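Side-chain contacts in ribose-phosphate pyrophosphokinase (Thermus thermophilus, PDB 7PN0), which catalyses the transfer of a diphosphate group from ATP to ribose 5-phosphate, yielding phosphoribosyl pyrophosphate (PRPP), a precursor in nucleotide synthesis: residues Ser29-Phe34 / Leu39-Glu44; Met67-Met72 / Val84-Pro89. All blocks are in the same frame, centred on the assembly; numbering follows the deposited sequence.

Interaction 1 (Ser29-Phe34 / Leu39-Glu44). With ADP (adenosine-5'-diphosphate), chain I.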
loop_
_atom_site.group_PDB
_atom_site.type_symbol
_atom_site.label_atom_id
_atom_site.label_comp_id
_atom_site.label_asym_id
_atom_site.label_seq_id
_atom_site.Cartn_x
_atom_site.Cartn_y
_atom_site.Cartn_z
ATOM N N SER A 29 10.564 -29.336 -2.164
ATOM C CA SER A 29 10.630 -28.193 -3.112
ATOM C C SER A 29 11.913 -28.285 -3.910
ATOM O O SER A 29 12.921 -28.739 -3.329
ATOM C CB SER A 29 10.552 -26.871 -2.398
ATOM O OG SER A 29 11.549 -26.789 -1.397
ATOM N N THR A 30 11.885 -27.858 -5.168
ATOM C CA THR A 30 13.132 -27.850 -5.964
ATOM C C THR A 30 13.504 -26.425 -6.325
ATOM O O THR A 30 12.603 -25.567 -6.591
ATOM C CB THR A 30 13.181 -28.847 -7.128
ATOM O OG1 THR A 30 13.296 -28.174 -8.381
ATOM C CG2 THR A 30 12.030 -29.804 -7.121
ATOM N N THR A 31 14.803 -26.193 -6.249
ATOM C CA THR A 31 15.428 -24.968 -6.742
ATOM C C THR A 31 16.450 -25.377 -7.809
ATOM O O THR A 31 17.277 -26.270 -7.520
ATOM C CB THR A 31 16.013 -24.167 -5.577
ATOM O OG1 THR A 31 14.969 -23.795 -4.662
ATOM C CG2 THR A 31 16.776 -22.966 -6.114
ATOM N N LEU A 32 16.304 -24.819 -8.995
ATOM C CA LEU A 32 17.175 -25.027 -10.186
ATOM C C LEU A 32 17.857 -23.688 -10.433
ATOM O O LEU A 32 17.231 -22.633 -10.222
ATOM C CB LEU A 32 16.339 -25.427 -11.426
ATOM C CG LEU A 32 15.378 -26.624 -11.300
ATOM C CD1 LEU A 32 14.749 -26.972 -12.632
ATOM C CD2 LEU A 32 16.058 -27.857 -10.723
ATOM N N ARG A 33 19.038 -23.744 -11.037
ATOM C CA ARG A 33 19.715 -22.593 -11.619
ATOM C C ARG A 33 19.846 -22.905 -13.113
ATOM O O ARG A 33 20.486 -23.894 -13.456
ATOM C CB ARG A 33 21.023 -22.382 -10.850
ATOM C CG ARG A 33 21.930 -21.301 -11.414
ATOM C CD ARG A 33 23.369 -21.442 -10.892
ATOM N NE ARG A 33 23.315 -21.557 -9.442
ATOM C CZ ARG A 33 23.510 -20.568 -8.585
ATOM N NH1 ARG A 33 23.844 -19.356 -9.022
ATOM N NH2 ARG A 33 23.394 -20.811 -7.287
ATOM N N PHE A 34 19.250 -22.109 -13.982
ATOM C CA PHE A 34 19.376 -22.274 -15.458
ATOM C C PHE A 34 20.803 -21.877 -15.852
ATOM O O PHE A 34 21.558 -21.336 -15.003
ATOM C CB PHE A 34 18.312 -21.458 -16.181
ATOM C CG PHE A 34 16.890 -21.806 -15.846
ATOM C CD1 PHE A 34 16.379 -23.074 -16.115
ATOM C CD2 PHE A 34 16.049 -20.868 -15.266
ATOM C CE1 PHE A 34 15.051 -23.366 -15.844
ATOM C CE2 PHE A 34 14.743 -21.185 -14.946
ATOM C CZ PHE A 34 14.235 -22.423 -15.263
ATOM N N LEU A 39 17.269 -18.230 -11.343
ATOM C CA LEU A 39 16.730 -19.223 -10.403
ATOM C C LEU A 39 15.288 -19.588 -10.779
ATOM O O LEU A 39 14.598 -18.816 -11.487
ATOM C CB LEU A 39 16.728 -18.648 -8.984
ATOM C CG LEU A 39 17.852 -19.002 -8.026
ATOM C CD1 LEU A 39 19.028 -19.686 -8.663
ATOM C CD2 LEU A 39 18.230 -17.843 -7.147
ATOM N N PHE A 40 14.908 -20.750 -10.303
ATOM C CA PHE A 40 13.572 -21.359 -10.482
ATOM C C PHE A 40 13.247 -22.145 -9.224
ATOM O O PHE A 40 14.050 -22.996 -8.811
ATOM C CB PHE A 40 13.570 -22.238 -11.731
ATOM C CG PHE A 40 12.271 -22.988 -11.941
ATOM C CD1 PHE A 40 11.224 -22.414 -12.634
ATOM C CD2 PHE A 40 12.121 -24.282 -11.479
ATOM C CE1 PHE A 40 10.035 -23.106 -12.833
ATOM C CE2 PHE A 40 10.942 -24.979 -11.699
ATOM C CZ PHE A 40 9.903 -24.383 -12.365
ATOM N N VAL A 41 12.074 -21.907 -8.638
ATOM C CA VAL A 41 11.612 -22.674 -7.451
ATOM C C VAL A 41 10.297 -23.361 -7.816
ATOM O O VAL A 41 9.536 -22.833 -8.657
ATOM C CB VAL A 41 11.465 -21.795 -6.198
ATOM C CG1 VAL A 41 12.792 -21.098 -5.862
ATOM C CG2 VAL A 41 10.325 -20.831 -6.335
ATOM N N ARG A 42 10.010 -24.494 -7.189
ATOM C CA ARG A 42 8.739 -25.209 -7.398
ATOM C C ARG A 42 8.439 -26.082 -6.176
ATOM O O ARG A 42 9.267 -26.877 -5.800
ATOM C CB ARG A 42 8.821 -26.025 -8.701
ATOM C CG ARG A 42 7.487 -26.654 -9.117
ATOM C CD ARG A 42 7.573 -27.555 -10.357
ATOM N NE ARG A 42 8.507 -28.668 -10.146
ATOM C CZ ARG A 42 9.534 -29.015 -10.936
ATOM N NH1 ARG A 42 10.292 -30.040 -10.597
ATOM N NH2 ARG A 42 9.814 -28.360 -12.056
ATOM N N TYR A 43 7.226 -25.983 -5.636
ATOM C CA TYR A 43 6.734 -26.897 -4.578
ATOM C C TYR A 43 6.116 -28.106 -5.277
ATOM O O TYR A 43 5.269 -27.956 -6.175
ATOM C CB TYR A 43 5.726 -26.228 -3.654
ATOM C CG TYR A 43 6.303 -25.089 -2.850
ATOM C CD1 TYR A 43 7.055 -25.322 -1.708
ATOM C CD2 TYR A 43 6.119 -23.767 -3.253
ATOM C CE1 TYR A 43 7.575 -24.279 -0.961
ATOM C CE2 TYR A 43 6.618 -22.707 -2.505
ATOM C CZ TYR A 43 7.398 -22.969 -1.388
ATOM O OH TYR A 43 7.909 -21.962 -0.623
ATOM N N GLU A 44 6.595 -29.273 -4.914
ATOM C CA GLU A 44 6.246 -30.527 -5.634
ATOM C C GLU A 44 4.838 -30.967 -5.268
ATOM O O GLU A 44 4.207 -31.676 -6.119
ATOM C CB GLU A 44 7.282 -31.601 -5.314
ATOM C CG GLU A 44 8.666 -31.179 -5.793
ATOM C CD GLU A 44 8.791 -30.824 -7.269
ATOM O OE1 GLU A 44 7.781 -30.913 -8.039
ATOM O OE2 GLU A 44 9.919 -30.505 -7.672
HETATM P PB ADP I . 8.707 -18.680 -22.823
HETATM O O1B ADP I . 8.485 -18.078 -21.421
HETATM O O2B ADP I . 10.159 -18.655 -23.260
HETATM O O3B ADP I . 7.783 -18.115 -23.862
HETATM P PA ADP I . 9.455 -21.315 -23.425
HETATM O O1A ADP I . 8.628 -22.508 -23.774
HETATM O O2A ADP I . 10.298 -20.573 -24.417
HETATM O O3A ADP I . 8.414 -20.264 -22.814
HETATM O "O5'" ADP I . 10.401 -21.690 -22.185
HETATM C "C5'" ADP I . 9.860 -21.530 -20.859
HETATM C "C4'" ADP I . 10.639 -22.391 -19.905
HETATM O "O4'" ADP I . 11.945 -21.794 -19.695
HETATM C "C3'" ADP I . 10.027 -22.522 -18.510
HETATM O "O3'" ADP I . 9.046 -23.546 -18.437
HETATM C "C2'" ADP I . 11.260 -22.848 -17.681
HETATM O "O2'" ADP I . 11.601 -24.216 -17.784
HETATM C "C1'" ADP I . 12.305 -21.956 -18.356
HETATM N N9 ADP I . 12.467 -20.631 -17.751
HETATM C C8 ADP I . 11.575 -19.902 -17.002
HETATM N N7 ADP I . 12.081 -18.772 -16.551
HETATM C C5 ADP I . 13.391 -18.783 -17.028
HETATM C C6 ADP I . 14.458 -17.880 -16.895
HETATM N N6 ADP I . 14.350 -16.753 -16.192
HETATM N N1 ADP I . 15.652 -18.224 -17.434
HETATM C C2 ADP I . 15.735 -19.361 -18.141
HETATM N N3 ADP I . 14.790 -20.273 -18.367
HETATM C C4 ADP I . 13.636 -19.933 -17.762
#
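Phe-34 and Phe-40 meet at the end of the hairpin that faces a bound ADP. From Phe-34, CB and CG run beneath the adenine at C2, and CD2 comes within 3.3 Å of ADP C2. CD1 faces ADP N3, and CE1 lies near ADP C1' and N3. CE2 lies under ADP C4 while also reaching CB of Phe-40, 3.6 Å away, and CZ sits below ADP N9. One face of the ring is thus given to the base, with ADP N3 3.4 Å above its centre. The two phenyl planes meet obliquely, at 55°. The ring of Phe-40 swings out trans to the main-chain nitrogen (chi1 176°) and lies alongside Leu-32, whose CD1 is 3.9 Å from Phe-40 CD2.

Below these side chains the strands run antiparallel, tied by paired backbone hydrogen bonds between Thr-30 and Arg-42 and between Leu-32 and Phe-40. Arg-42 extends on the same face as Phe-40, then bends at chi3 (59°), and its NE donates a 3.2 Å bond to OE1 of Glu-44, on the syn side but tilted out of the carboxylate plane.

The other face holds Ser-29, Thr-31, Arg-33, Leu-39, Val-41 and Tyr-43. There Thr-31 OG1 rests 3.7 Å from Val-41 CG1 and is hydrogen-bonded to Glu-68 OE2 of helix 62-78.

This two-stranded beta hairpin thus lines, through Phe-34 at its tip, an ADP site completed by Ser-96 and Asp-100 of the second subunit. It lies between helix 62-78, where Leu-39 packs on Met-71, and Ile-104 of the second subunit, which Phe-40 and Arg-42 touch.

Interaction 2 (Met67-Met72 / Val84-Pro89)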
loop_
_atom_site.group_PDB
_atom_site.type_symbol
_atom_site.label_atom_id
_atom_site.label_comp_id
_atom_site.label_asym_id
_atom_site.label_seq_id
_atom_site.Cartn_x
_atom_site.Cartn_y
_atom_site.Cartn_z
ATOM N N MET A 67 17.414 -14.329 -2.931
ATOM C CA MET A 67 16.439 -14.420 -4.049
ATOM C C MET A 67 15.645 -15.726 -3.927
ATOM O O MET A 67 14.429 -15.711 -4.127
ATOM C CB MET A 67 17.157 -14.375 -5.407
ATOM C CG MET A 67 16.207 -14.425 -6.568
ATOM S SD MET A 67 15.043 -13.038 -6.413
ATOM C CE MET A 67 14.309 -13.031 -8.034
ATOM N N GLU A 68 16.309 -16.858 -3.648
ATOM C CA GLU A 68 15.597 -18.147 -3.450
ATOM C C GLU A 68 14.515 -17.964 -2.384
ATOM O O GLU A 68 13.386 -18.484 -2.571
ATOM C CB GLU A 68 16.576 -19.277 -3.109
ATOM C CG GLU A 68 15.872 -20.618 -2.935
ATOM C CD GLU A 68 16.742 -21.748 -2.427
ATOM O OE1 GLU A 68 17.748 -21.465 -1.759
ATOM O OE2 GLU A 68 16.408 -22.904 -2.718
ATOM N N LEU A 69 14.836 -17.339 -1.247
ATOM C CA LEU A 69 13.853 -17.108 -0.159
ATOM C C LEU A 69 12.698 -16.245 -0.694
ATOM O O LEU A 69 11.508 -16.630 -0.441
ATOM C CB LEU A 69 14.533 -16.425 1.043
ATOM C CG LEU A 69 13.644 -16.089 2.256
ATOM C CD1 LEU A 69 12.898 -17.294 2.809
ATOM C CD2 LEU A 69 14.478 -15.444 3.350
ATOM N N LEU A 70 12.992 -15.098 -1.319
ATOM C CA LEU A 70 11.941 -14.196 -1.879
ATOM C C LEU A 70 11.034 -15.006 -2.826
ATOM O O LEU A 70 9.778 -14.925 -2.722
ATOM C CB LEU A 70 12.625 -13.040 -2.587
ATOM C CG LEU A 70 13.380 -12.072 -1.685
ATOM C CD1 LEU A 70 14.019 -10.972 -2.497
ATOM C CD2 LEU A 70 12.443 -11.479 -0.640
ATOM N N MET A 71 11.635 -15.791 -3.732
ATOM C CA MET A 71 10.874 -16.600 -4.722
ATOM C C MET A 71 10.068 -17.726 -4.027
ATOM O O MET A 71 8.923 -17.951 -4.409
ATOM C CB MET A 71 11.846 -17.203 -5.732
ATOM C CG MET A 71 12.401 -16.217 -6.632
ATOM S SD MET A 71 13.606 -16.954 -7.745
ATOM C CE MET A 71 12.531 -17.944 -8.766
ATOM N N MET A 72 10.593 -18.374 -2.980
ATOM C CA MET A 72 9.830 -19.438 -2.257
ATOM C C MET A 72 8.665 -18.829 -1.478
ATOM O O MET A 72 7.590 -19.410 -1.460
ATOM C CB MET A 72 10.757 -20.221 -1.335
ATOM C CG MET A 72 11.681 -21.111 -2.098
ATOM S SD MET A 72 12.686 -22.145 -1.017
ATOM C CE MET A 72 11.426 -23.271 -0.462
ATOM N N VAL A 84 2.539 -17.525 5.525
ATOM C CA VAL A 84 3.961 -17.780 5.168
ATOM C C VAL A 84 4.890 -17.077 6.164
ATOM O O VAL A 84 4.812 -15.859 6.308
ATOM C CB VAL A 84 4.251 -17.360 3.721
ATOM C CG1 VAL A 84 5.718 -17.545 3.394
ATOM C CG2 VAL A 84 3.402 -18.114 2.734
ATOM N N THR A 85 5.732 -17.862 6.841
ATOM C CA THR A 85 6.771 -17.342 7.748
ATOM C C THR A 85 8.140 -17.546 7.104
ATOM O O THR A 85 8.472 -18.730 6.735
ATOM C CB THR A 85 6.697 -18.040 9.105
ATOM O OG1 THR A 85 5.395 -17.830 9.677
ATOM C CG2 THR A 85 7.819 -17.592 10.018
ATOM N N ALA A 86 8.934 -16.482 7.051
ATOM C CA ALA A 86 10.360 -16.542 6.699
ATOM C C ALA A 86 11.095 -16.944 7.976
ATOM O O ALA A 86 11.200 -16.138 8.886
ATOM C CB ALA A 86 10.901 -15.252 6.155
ATOM N N VAL A 87 11.613 -18.159 7.998
ATOM C CA VAL A 87 12.521 -18.611 9.081
ATOM C C VAL A 87 13.944 -18.319 8.621
ATOM O O VAL A 87 14.444 -18.972 7.710
ATOM C CB VAL A 87 12.300 -20.078 9.454
ATOM C CG1 VAL A 87 13.213 -20.447 10.594
ATOM C CG2 VAL A 87 10.837 -20.330 9.807
ATOM N N ILE A 88 14.552 -17.329 9.237
ATOM C CA ILE A 88 15.868 -16.782 8.822
ATOM C C ILE A 88 16.748 -16.925 10.040
ATOM O O ILE A 88 16.863 -16.000 10.841
ATOM C CB ILE A 88 15.776 -15.305 8.374
ATOM C CG1 ILE A 88 14.723 -15.136 7.280
ATOM C CG2 ILE A 88 17.149 -14.824 7.953
ATOM C CD1 ILE A 88 14.497 -13.680 6.888
ATOM N N PRO A 89 17.404 -18.084 10.215
ATOM C CA PRO A 89 18.185 -18.314 11.431
ATOM C C PRO A 89 19.347 -17.329 11.555
ATOM O O PRO A 89 19.554 -16.834 12.653
ATOM C CB PRO A 89 18.651 -19.771 11.312
ATOM C CG PRO A 89 17.681 -20.376 10.373
ATOM C CD PRO A 89 17.308 -19.288 9.371
#
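Leu-69 of helix 62-78 drops its isobutyl group onto Ala-86 and Ile-88 of strand 83-88, and these three residues account for most of the 117 Å² buried between the segments. Leu-69 gives up the largest share. Its CB is directed at the strand; chi1 of 179° sets CG trans to the backbone N, and the two methyls fork over Ala-86 and Ile-88. Each branch has its own partner: CD1 approaches CB of Ala-86 at 4.4 Å, whereas CD2 lies 3.9 Å from CG1 of Ile-88 and 4.0 Å from CD1 of the same residue.

Ile-88 is met along its longer arm. Neither toward the helix nor away from it does its CB point, yet CG1 and CD1 extend in line (chi2 175°) and cross the leucine side chain at about a right angle. The nearest CA atoms across the contact are those of Leu-69 and Ala-86, 7.7 Å apart. No hydrogen bond joins the segments; the contact is wholly apolar and buried. Leu-115 of helix 107-118 touches both Leu-69 and Ile-88, and Leu-69 also reaches Ile-54, extending the same hydrophobic layer to the adjacent strand.

Strand 51-55, helix 62-78 and strand 83-88 form a beta-alpha-beta unit whose two strands lie side by side in a parallel sheet. A helix packed by aliphatic side chains across such strands is characteristic of the alpha/beta core of the phosphoribosyltransferase-like N-terminal domain of PRPP synthases.

Helix 62-78 is common ground, since interaction 2 joins the helix that backs interaction 1 to the central parallel sheet. The two centres lie 13 Å apart and are bridged by probable hydrogen bonds, one between Thr-31 OG1 and Glu-68 OE2 (2.6 Å) and one between Tyr-43 OH and Met-72 O (2.7 Å). Packing adds to these where CE of Met-72 comes 3.6 Å from Ser-29 OG. Only interaction 1 touches nucleotide, at an ADP also hydrogen-bonded to Asn-36 ND2 of the hairpin loop, and to Ser-96 OG and Asp-100 OD2 of the second subunit; the side chain of Ile-88 in interaction 2 stays about 12 Å from a bound ADP.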